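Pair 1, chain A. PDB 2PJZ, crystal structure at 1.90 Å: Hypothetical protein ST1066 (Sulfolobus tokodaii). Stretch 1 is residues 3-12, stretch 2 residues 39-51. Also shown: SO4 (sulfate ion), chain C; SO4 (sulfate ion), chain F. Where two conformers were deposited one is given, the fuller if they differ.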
# COMPACT_ATOMS: atom_id res chain seq x y z
N GLN A 3 -2.27 -10.98 9.64
CA GLN A 3 -1.82 -10.65 11.00
C GLN A 3 -0.32 -10.40 10.98
O GLN A 3 0.42 -11.30 10.58
CB GLN A 3 -2.06 -11.78 11.98
CG GLN A 3 -3.52 -12.19 12.20
CD GLN A 3 -3.58 -13.55 12.83
OE1 GLN A 3 -3.68 -14.56 12.13
NE2 GLN A 3 -3.45 -13.59 14.16
N LEU A 4 0.11 -9.20 11.39
CA LEU A 4 1.55 -8.97 11.67
C LEU A 4 1.70 -9.03 13.16
O LEU A 4 1.05 -8.24 13.91
CB LEU A 4 2.05 -7.62 11.12
CG LEU A 4 2.31 -7.50 9.61
CD1 LEU A 4 1.09 -7.83 8.75
CD2 LEU A 4 2.85 -6.11 9.29
N LYS A 5 2.50 -9.98 13.65
CA LYS A 5 2.66 -10.13 15.11
C LYS A 5 4.11 -9.92 15.53
O LYS A 5 4.94 -10.83 15.40
CB LYS A 5 2.17 -11.50 15.63
CG LYS A 5 0.81 -11.99 15.11
CD LYS A 5 -0.37 -11.10 15.50
CE LYS A 5 -0.74 -11.20 17.01
NZ LYS A 5 -1.95 -10.36 17.32
N ASN A 6 4.39 -8.71 16.01
CA ASN A 6 5.72 -8.29 16.47
C ASN A 6 6.76 -8.39 15.34
O ASN A 6 7.82 -9.00 15.50
CB ASN A 6 6.18 -9.14 17.68
CG ASN A 6 7.38 -8.54 18.40
OD1 ASN A 6 7.44 -7.32 18.57
ND2 ASN A 6 8.32 -9.37 18.80
N VAL A 7 6.43 -7.79 14.20
CA VAL A 7 7.32 -7.82 13.04
C VAL A 7 8.44 -6.79 13.17
O VAL A 7 8.21 -5.66 13.61
CB VAL A 7 6.51 -7.60 11.73
CG1 VAL A 7 7.45 -7.51 10.50
CG2 VAL A 7 5.54 -8.77 11.56
N GLY A 8 9.66 -7.18 12.81
CA GLY A 8 10.78 -6.22 12.76
C GLY A 8 11.43 -6.41 11.39
O GLY A 8 11.47 -7.53 10.85
N ILE A 9 11.90 -5.32 10.78
CA ILE A 9 12.63 -5.44 9.54
C ILE A 9 13.71 -4.39 9.49
O ILE A 9 13.49 -3.26 9.90
CB ILE A 9 11.74 -5.29 8.27
CG1 ILE A 9 10.32 -5.84 8.49
CG2 ILE A 9 12.45 -5.96 7.09
CD1 ILE A 9 9.36 -5.56 7.36
N THR A 10 14.88 -4.77 9.00
CA THR A 10 15.99 -3.81 8.88
C THR A 10 15.80 -2.95 7.66
O THR A 10 15.62 -3.47 6.54
CB THR A 10 17.32 -4.53 8.82
OG1 THR A 10 17.51 -5.23 10.05
CG2 THR A 10 18.50 -3.55 8.57
N LEU A 11 15.85 -1.64 7.85
CA LEU A 11 15.70 -0.73 6.72
C LEU A 11 17.02 -0.28 6.16
O LEU A 11 17.12 -0.00 4.97
CB LEU A 11 14.89 0.52 7.14
CG LEU A 11 13.47 0.26 7.67
CD1 LEU A 11 12.72 1.60 7.90
CD2 LEU A 11 12.70 -0.64 6.66
N SER A 12 18.01 -0.09 7.02
CA SER A 12 19.33 0.28 6.53
C SER A 12 20.46 -0.17 7.44
O SER A 12 20.26 -0.35 8.64
CB SER A 12 19.42 1.78 6.25
OG SER A 12 18.95 2.52 7.32
N ASN A 39 8.21 8.95 2.41
CA ASN A 39 9.20 8.20 1.70
C ASN A 39 10.27 7.84 2.72
O ASN A 39 10.58 8.62 3.63
CB ASN A 39 9.76 8.99 0.49
CG ASN A 39 8.92 8.78 -0.78
OD1 ASN A 39 8.23 7.76 -0.93
ND2 ASN A 39 8.97 9.75 -1.70
N GLY A 40 10.75 6.60 2.65
CA GLY A 40 11.79 6.16 3.58
C GLY A 40 11.35 5.55 4.89
O GLY A 40 12.17 5.09 5.68
N SER A 41 10.04 5.51 5.15
CA SER A 41 9.56 5.06 6.44
C SER A 41 9.57 3.51 6.58
O SER A 41 9.44 2.99 7.67
CB SER A 41 8.15 5.60 6.73
OG SER A 41 7.26 5.20 5.70
N GLY A 42 9.70 2.80 5.47
CA GLY A 42 9.70 1.34 5.50
C GLY A 42 8.41 0.71 4.97
O GLY A 42 8.26 -0.52 5.07
N LYS A 43 7.49 1.51 4.39
CA LYS A 43 6.18 1.00 3.93
C LYS A 43 6.34 -0.12 2.91
O LYS A 43 5.72 -1.17 3.04
CB LYS A 43 5.30 2.11 3.30
CG LYS A 43 5.09 3.32 4.12
CD LYS A 43 4.19 4.36 3.39
CE LYS A 43 4.62 4.64 1.95
NZ LYS A 43 5.89 5.41 1.90
N THR A 44 7.19 0.10 1.89
CA THR A 44 7.35 -0.83 0.81
C THR A 44 8.04 -2.10 1.33
O THR A 44 7.67 -3.21 0.94
CB THR A 44 8.15 -0.23 -0.38
OG1 THR A 44 7.41 0.86 -0.92
CG2 THR A 44 8.40 -1.29 -1.48
N THR A 45 9.01 -1.92 2.22
CA THR A 45 9.69 -3.04 2.87
C THR A 45 8.69 -3.92 3.63
O THR A 45 8.79 -5.13 3.60
CB THR A 45 10.84 -2.56 3.80
OG1 THR A 45 11.82 -1.91 2.98
CG2 THR A 45 11.49 -3.73 4.46
N LEU A 46 7.74 -3.29 4.30
CA LEU A 46 6.69 -4.05 5.01
C LEU A 46 5.86 -4.91 4.05
O LEU A 46 5.63 -6.09 4.29
CB LEU A 46 5.80 -3.08 5.78
CG LEU A 46 5.22 -3.37 7.16
CD1 LEU A 46 6.24 -3.97 8.10
CD2 LEU A 46 4.74 -2.01 7.73
N LEU A 47 5.46 -4.32 2.93
CA LEU A 47 4.74 -5.07 1.91
C LEU A 47 5.56 -6.20 1.32
O LEU A 47 5.02 -7.27 1.03
CB LEU A 47 4.30 -4.11 0.80
CG LEU A 47 2.87 -4.18 0.29
CD1 LEU A 47 1.74 -4.42 1.37
CD2 LEU A 47 2.60 -2.86 -0.46
N ARG A 48 6.86 -5.96 1.12
CA ARG A 48 7.72 -7.01 0.59
C ARG A 48 7.76 -8.21 1.57
O ARG A 48 7.66 -9.35 1.15
CB ARG A 48 9.12 -6.46 0.26
CG ARG A 48 9.17 -5.64 -1.06
CD ARG A 48 10.51 -4.91 -1.26
NE ARG A 48 11.60 -5.83 -1.57
CZ ARG A 48 12.90 -5.56 -1.43
NH1 ARG A 48 13.32 -4.40 -0.95
NH2 ARG A 48 13.79 -6.48 -1.76
N ALA A 49 7.90 -7.94 2.86
CA ALA A 49 7.88 -8.99 3.88
C ALA A 49 6.55 -9.78 3.85
O ALA A 49 6.54 -11.02 3.86
CB ALA A 49 8.14 -8.43 5.25
N ILE A 50 5.43 -9.06 3.84
CA ILE A 50 4.10 -9.72 3.78
C ILE A 50 3.98 -10.60 2.53
O ILE A 50 3.38 -11.68 2.57
CB ILE A 50 2.95 -8.64 3.83
CG1 ILE A 50 2.96 -7.88 5.17
CG2 ILE A 50 1.59 -9.28 3.53
CD1 ILE A 50 2.07 -6.58 5.14
N SER A 51 4.58 -10.15 1.42
CA SER A 51 4.51 -10.87 0.13
C SER A 51 5.53 -11.98 -0.05
O SER A 51 5.59 -12.62 -1.12
CB SER A 51 4.61 -9.90 -1.05
OG SER A 51 3.71 -8.83 -0.87
S SO4 C . 8.96 3.72 1.93
O1 SO4 C . 10.20 3.13 2.51
O2 SO4 C . 8.35 2.72 1.05
O3 SO4 C . 7.99 4.09 2.94
O4 SO4 C . 9.29 4.85 1.08
S SO4 F . 15.13 -7.54 12.97
O1 SO4 F . 15.69 -6.13 12.77
O2 SO4 F . 16.07 -8.70 13.28
O3 SO4 F . 14.16 -7.51 14.08
O4 SO4 F . 14.38 -7.84 11.73

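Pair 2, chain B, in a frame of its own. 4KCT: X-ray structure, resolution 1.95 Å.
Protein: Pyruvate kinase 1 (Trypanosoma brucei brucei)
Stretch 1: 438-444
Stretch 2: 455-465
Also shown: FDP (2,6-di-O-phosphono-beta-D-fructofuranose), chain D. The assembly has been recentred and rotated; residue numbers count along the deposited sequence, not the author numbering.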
# COMPACT_ATOMS: atom_id res chain seq x y z
N VAL B 438 -6.11 -5.13 -28.75
CA VAL B 438 -7.37 -5.18 -29.51
C VAL B 438 -7.17 -5.93 -30.80
O VAL B 438 -6.11 -5.80 -31.45
CB VAL B 438 -7.93 -3.76 -29.80
CG1 VAL B 438 -9.16 -3.85 -30.69
CG2 VAL B 438 -8.30 -3.08 -28.49
N VAL B 439 -8.10 -6.84 -31.08
CA VAL B 439 -8.15 -7.54 -32.36
C VAL B 439 -9.56 -7.34 -32.92
O VAL B 439 -10.54 -7.60 -32.23
CB VAL B 439 -7.88 -9.06 -32.17
CG1 VAL B 439 -7.98 -9.79 -33.50
CG2 VAL B 439 -6.50 -9.28 -31.56
N SER B 440 -9.66 -6.81 -34.14
CA SER B 440 -10.95 -6.35 -34.68
C SER B 440 -11.58 -7.33 -35.65
O SER B 440 -10.88 -8.03 -36.39
CB SER B 440 -10.79 -5.00 -35.34
OG SER B 440 -10.51 -4.02 -34.36
N VAL B 441 -12.91 -7.40 -35.61
CA VAL B 441 -13.68 -8.17 -36.57
C VAL B 441 -14.76 -7.28 -37.12
O VAL B 441 -15.46 -6.60 -36.35
CB VAL B 441 -14.38 -9.39 -35.92
CG1 VAL B 441 -14.89 -10.34 -37.00
CG2 VAL B 441 -13.42 -10.12 -35.02
N PHE B 442 -14.94 -7.28 -38.43
CA PHE B 442 -15.91 -6.40 -39.05
C PHE B 442 -17.29 -7.07 -39.14
O PHE B 442 -17.42 -8.18 -39.65
CB PHE B 442 -15.42 -6.03 -40.44
CG PHE B 442 -16.39 -5.18 -41.22
CD1 PHE B 442 -16.79 -3.95 -40.74
CD2 PHE B 442 -16.88 -5.61 -42.46
CE1 PHE B 442 -17.64 -3.13 -41.49
CE2 PHE B 442 -17.71 -4.81 -43.21
CZ PHE B 442 -18.12 -3.58 -42.72
N TYR B 443 -18.31 -6.37 -38.66
CA TYR B 443 -19.71 -6.77 -38.86
C TYR B 443 -20.33 -5.90 -39.93
O TYR B 443 -20.45 -4.69 -39.75
CB TYR B 443 -20.52 -6.63 -37.56
CG TYR B 443 -22.03 -6.96 -37.74
CD1 TYR B 443 -22.47 -8.29 -37.81
CD2 TYR B 443 -22.99 -5.95 -37.82
CE1 TYR B 443 -23.82 -8.61 -38.02
CE2 TYR B 443 -24.35 -6.26 -38.02
CZ TYR B 443 -24.75 -7.60 -38.08
OH TYR B 443 -26.07 -7.93 -38.24
N ASP B 444 -20.75 -6.53 -41.03
CA ASP B 444 -21.33 -5.80 -42.15
C ASP B 444 -22.85 -5.62 -41.99
O ASP B 444 -23.62 -6.49 -42.38
CB ASP B 444 -21.02 -6.53 -43.45
CG ASP B 444 -21.32 -5.69 -44.68
OD1 ASP B 444 -22.17 -4.78 -44.59
OD2 ASP B 444 -20.67 -5.91 -45.71
N GLU B 455 -27.14 -9.61 -30.71
CA GLU B 455 -26.88 -11.06 -30.76
C GLU B 455 -26.02 -11.52 -31.96
O GLU B 455 -25.19 -12.43 -31.83
CB GLU B 455 -28.20 -11.84 -30.71
CG GLU B 455 -28.96 -11.66 -29.41
CD GLU B 455 -28.19 -12.21 -28.21
OE1 GLU B 455 -28.44 -11.75 -27.08
OE2 GLU B 455 -27.30 -13.07 -28.40
N LYS B 456 -26.22 -10.92 -33.14
CA LYS B 456 -25.43 -11.30 -34.31
C LYS B 456 -23.97 -10.90 -34.11
O LYS B 456 -23.06 -11.65 -34.44
CB LYS B 456 -25.99 -10.65 -35.59
CG LYS B 456 -27.32 -11.24 -36.04
CD LYS B 456 -27.98 -10.38 -37.10
CE LYS B 456 -29.27 -11.01 -37.59
NZ LYS B 456 -29.71 -10.31 -38.82
N ARG B 457 -23.76 -9.69 -33.61
CA ARG B 457 -22.41 -9.25 -33.37
C ARG B 457 -21.71 -10.04 -32.30
O ARG B 457 -20.53 -10.35 -32.43
CB ARG B 457 -22.37 -7.74 -33.09
CG ARG B 457 -22.49 -6.93 -34.37
CD ARG B 457 -22.66 -5.46 -34.06
NE ARG B 457 -23.90 -5.19 -33.35
CZ ARG B 457 -24.14 -4.04 -32.72
NH1 ARG B 457 -23.17 -3.13 -32.62
NH2 ARG B 457 -25.34 -3.82 -32.16
N VAL B 458 -22.43 -10.39 -31.23
CA VAL B 458 -21.81 -11.19 -30.18
C VAL B 458 -21.44 -12.56 -30.69
O VAL B 458 -20.36 -13.06 -30.40
CB VAL B 458 -22.70 -11.29 -28.92
CG1 VAL B 458 -22.17 -12.37 -27.98
CG2 VAL B 458 -22.76 -9.93 -28.21
N LYS B 459 -22.35 -13.18 -31.44
CA LYS B 459 -22.04 -14.45 -32.09
C LYS B 459 -20.80 -14.37 -32.98
O LYS B 459 -19.94 -15.24 -32.92
CB LYS B 459 -23.25 -14.97 -32.88
CG LYS B 459 -23.02 -16.30 -33.60
CD LYS B 459 -24.35 -16.91 -34.06
CE LYS B 459 -24.15 -17.94 -35.17
NZ LYS B 459 -22.92 -18.76 -34.98
N LEU B 460 -20.70 -13.33 -33.80
CA LEU B 460 -19.54 -13.17 -34.68
C LEU B 460 -18.26 -13.12 -33.86
O LEU B 460 -17.27 -13.81 -34.16
CB LEU B 460 -19.69 -11.87 -35.51
CG LEU B 460 -18.66 -11.57 -36.61
CD1 LEU B 460 -18.73 -12.61 -37.72
CD2 LEU B 460 -18.93 -10.17 -37.17
N GLY B 461 -18.30 -12.32 -32.78
CA GLY B 461 -17.16 -12.17 -31.89
C GLY B 461 -16.75 -13.45 -31.20
O GLY B 461 -15.56 -13.77 -31.10
N LEU B 462 -17.73 -14.20 -30.70
CA LEU B 462 -17.44 -15.47 -30.01
C LEU B 462 -16.96 -16.56 -30.99
O LEU B 462 -16.07 -17.36 -30.67
CB LEU B 462 -18.68 -15.95 -29.24
CG LEU B 462 -19.08 -15.08 -28.03
CD1 LEU B 462 -20.34 -15.60 -27.34
CD2 LEU B 462 -17.94 -14.91 -27.04
N ASP B 463 -17.50 -16.55 -32.20
CA ASP B 463 -17.03 -17.47 -33.26
C ASP B 463 -15.60 -17.13 -33.64
O ASP B 463 -14.77 -18.02 -33.84
CB ASP B 463 -17.91 -17.38 -34.49
CG ASP B 463 -19.24 -18.13 -34.32
OD1 ASP B 463 -19.39 -18.88 -33.32
OD2 ASP B 463 -20.16 -17.85 -35.10
N PHE B 464 -15.32 -15.84 -33.72
CA PHE B 464 -13.97 -15.39 -34.02
C PHE B 464 -12.99 -15.81 -32.93
O PHE B 464 -11.91 -16.32 -33.24
CB PHE B 464 -13.95 -13.88 -34.25
CG PHE B 464 -12.60 -13.33 -34.58
CD1 PHE B 464 -12.16 -13.27 -35.91
CD2 PHE B 464 -11.83 -12.71 -33.59
CE1 PHE B 464 -10.95 -12.65 -36.24
CE2 PHE B 464 -10.62 -12.11 -33.91
CZ PHE B 464 -10.17 -12.09 -35.24
N ALA B 465 -13.36 -15.63 -31.67
CA ALA B 465 -12.49 -16.08 -30.57
C ALA B 465 -12.12 -17.57 -30.69
O ALA B 465 -11.00 -17.96 -30.38
CB ALA B 465 -13.14 -15.82 -29.20
P1 FDP D . -24.87 -0.36 -30.70
O1P FDP D . -25.23 -1.69 -30.08
O2P FDP D . -24.13 -0.52 -32.00
O3P FDP D . -26.00 0.66 -30.72
O1 FDP D . -25.52 2.33 -28.70
C1 FDP D . -25.20 1.15 -27.94
C2 FDP D . -23.80 0.68 -28.34
O2 FDP D . -23.73 0.30 -29.74
C3 FDP D . -23.29 -0.45 -27.46
O3 FDP D . -23.90 -1.70 -27.78
C4 FDP D . -21.82 -0.44 -27.83
O4 FDP D . -20.99 -1.17 -26.90
C5 FDP D . -21.53 1.05 -27.81
O5 FDP D . -22.81 1.71 -28.10
C6 FDP D . -20.48 1.41 -28.86
O6 FDP D . -20.03 2.74 -28.59
P2 FDP D . -18.68 3.28 -29.31
O4P FDP D . -17.55 2.41 -28.73
O5P FDP D . -18.95 3.04 -30.77
O6P FDP D . -18.59 4.73 -28.90

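A strand laid across a helix presents the same problem whatever the sequence: alternate strand residues point at the helix, and the space between the two axes must be filled. Pair 1 and pair 2 solve it on nearly identical backbones. Strand and helix axes approach to 9.4 Å in pair 1 and 9.3 Å in pair 2, with 126° and 129° between their N-to-C directions, and fourteen central residues superpose with an RMSD of 0.9 Å. No hydrogen bond crosses between the stretches in either pair, so the contact rests on packing.

The most faithful match is A:Ile9 with B:Val441, whose side-chain centres lie 0.6 Å apart. Both point toward the helix, yet what they meet differs. In pair 1 the helix offers A:Leu46 and A:Ala49: A:Ile9 CD1 lies 3.6 Å from A:Leu46 CD1 and 3.8 Å from A:Ala49 CB. In pair 2 the corresponding positions are B:Gly461 and B:Phe464, so bulk is redistributed. The glycine has no side chain to fill the gap, while the phenylalanine, much larger than the matching alanine, lays its ring face against the valine, with B:Val441 CG2 3.3 Å from B:Phe464 CG in a CH-pi contact. The same ring reaches B:Val439, whose CG1 is 3.5 Å from B:Phe464 CE2 at the ring edge. At the matching strand position, A:Val7 touches the helix through A:Leu46 instead, its CG1 4.4 Å from A:Leu46 CD1.

One turn before A:Ala49 and B:Phe464, A:Thr45 coincides with B:Leu460. A:Thr45 CG2 packs 3.6 Å from A:Ile9 CG2, and B:Leu460 CG lies 4.0 Å from B:Val441 CG1, so a short and a longer side chain serve the same neighbour.

The next matched position facing the helix, A:Leu11 and B:Tyr443, shows the exchange most clearly; B:Tyr443 lies just past its strand. Opposite them, A:Gly42 matches B:Arg457. A:Leu11 CD2 sits 3.8 Å from A:Gly42 CA, on bare backbone; a CB there would come within 3.0 Å of A:Leu11 CD1, and the glycine's backbone angles disfavour a side chain in any case. In pair 2 the arginine instead runs over the tyrosine face, B:Arg457 CG 3.4 Å from B:Tyr443 CG, while its guanidinium continues to the bound sugar bisphosphate, with B:Arg457 NH1 2.8 Å from FDP O2P. In pair 1 the glycine's backbone binds an anion, A:Gly42 N donating to SO4 (chain C) O1 at 3.0 Å.

The example shows that one backbone arrangement can be packed with the bulk at different matched positions, and with different contacts between them.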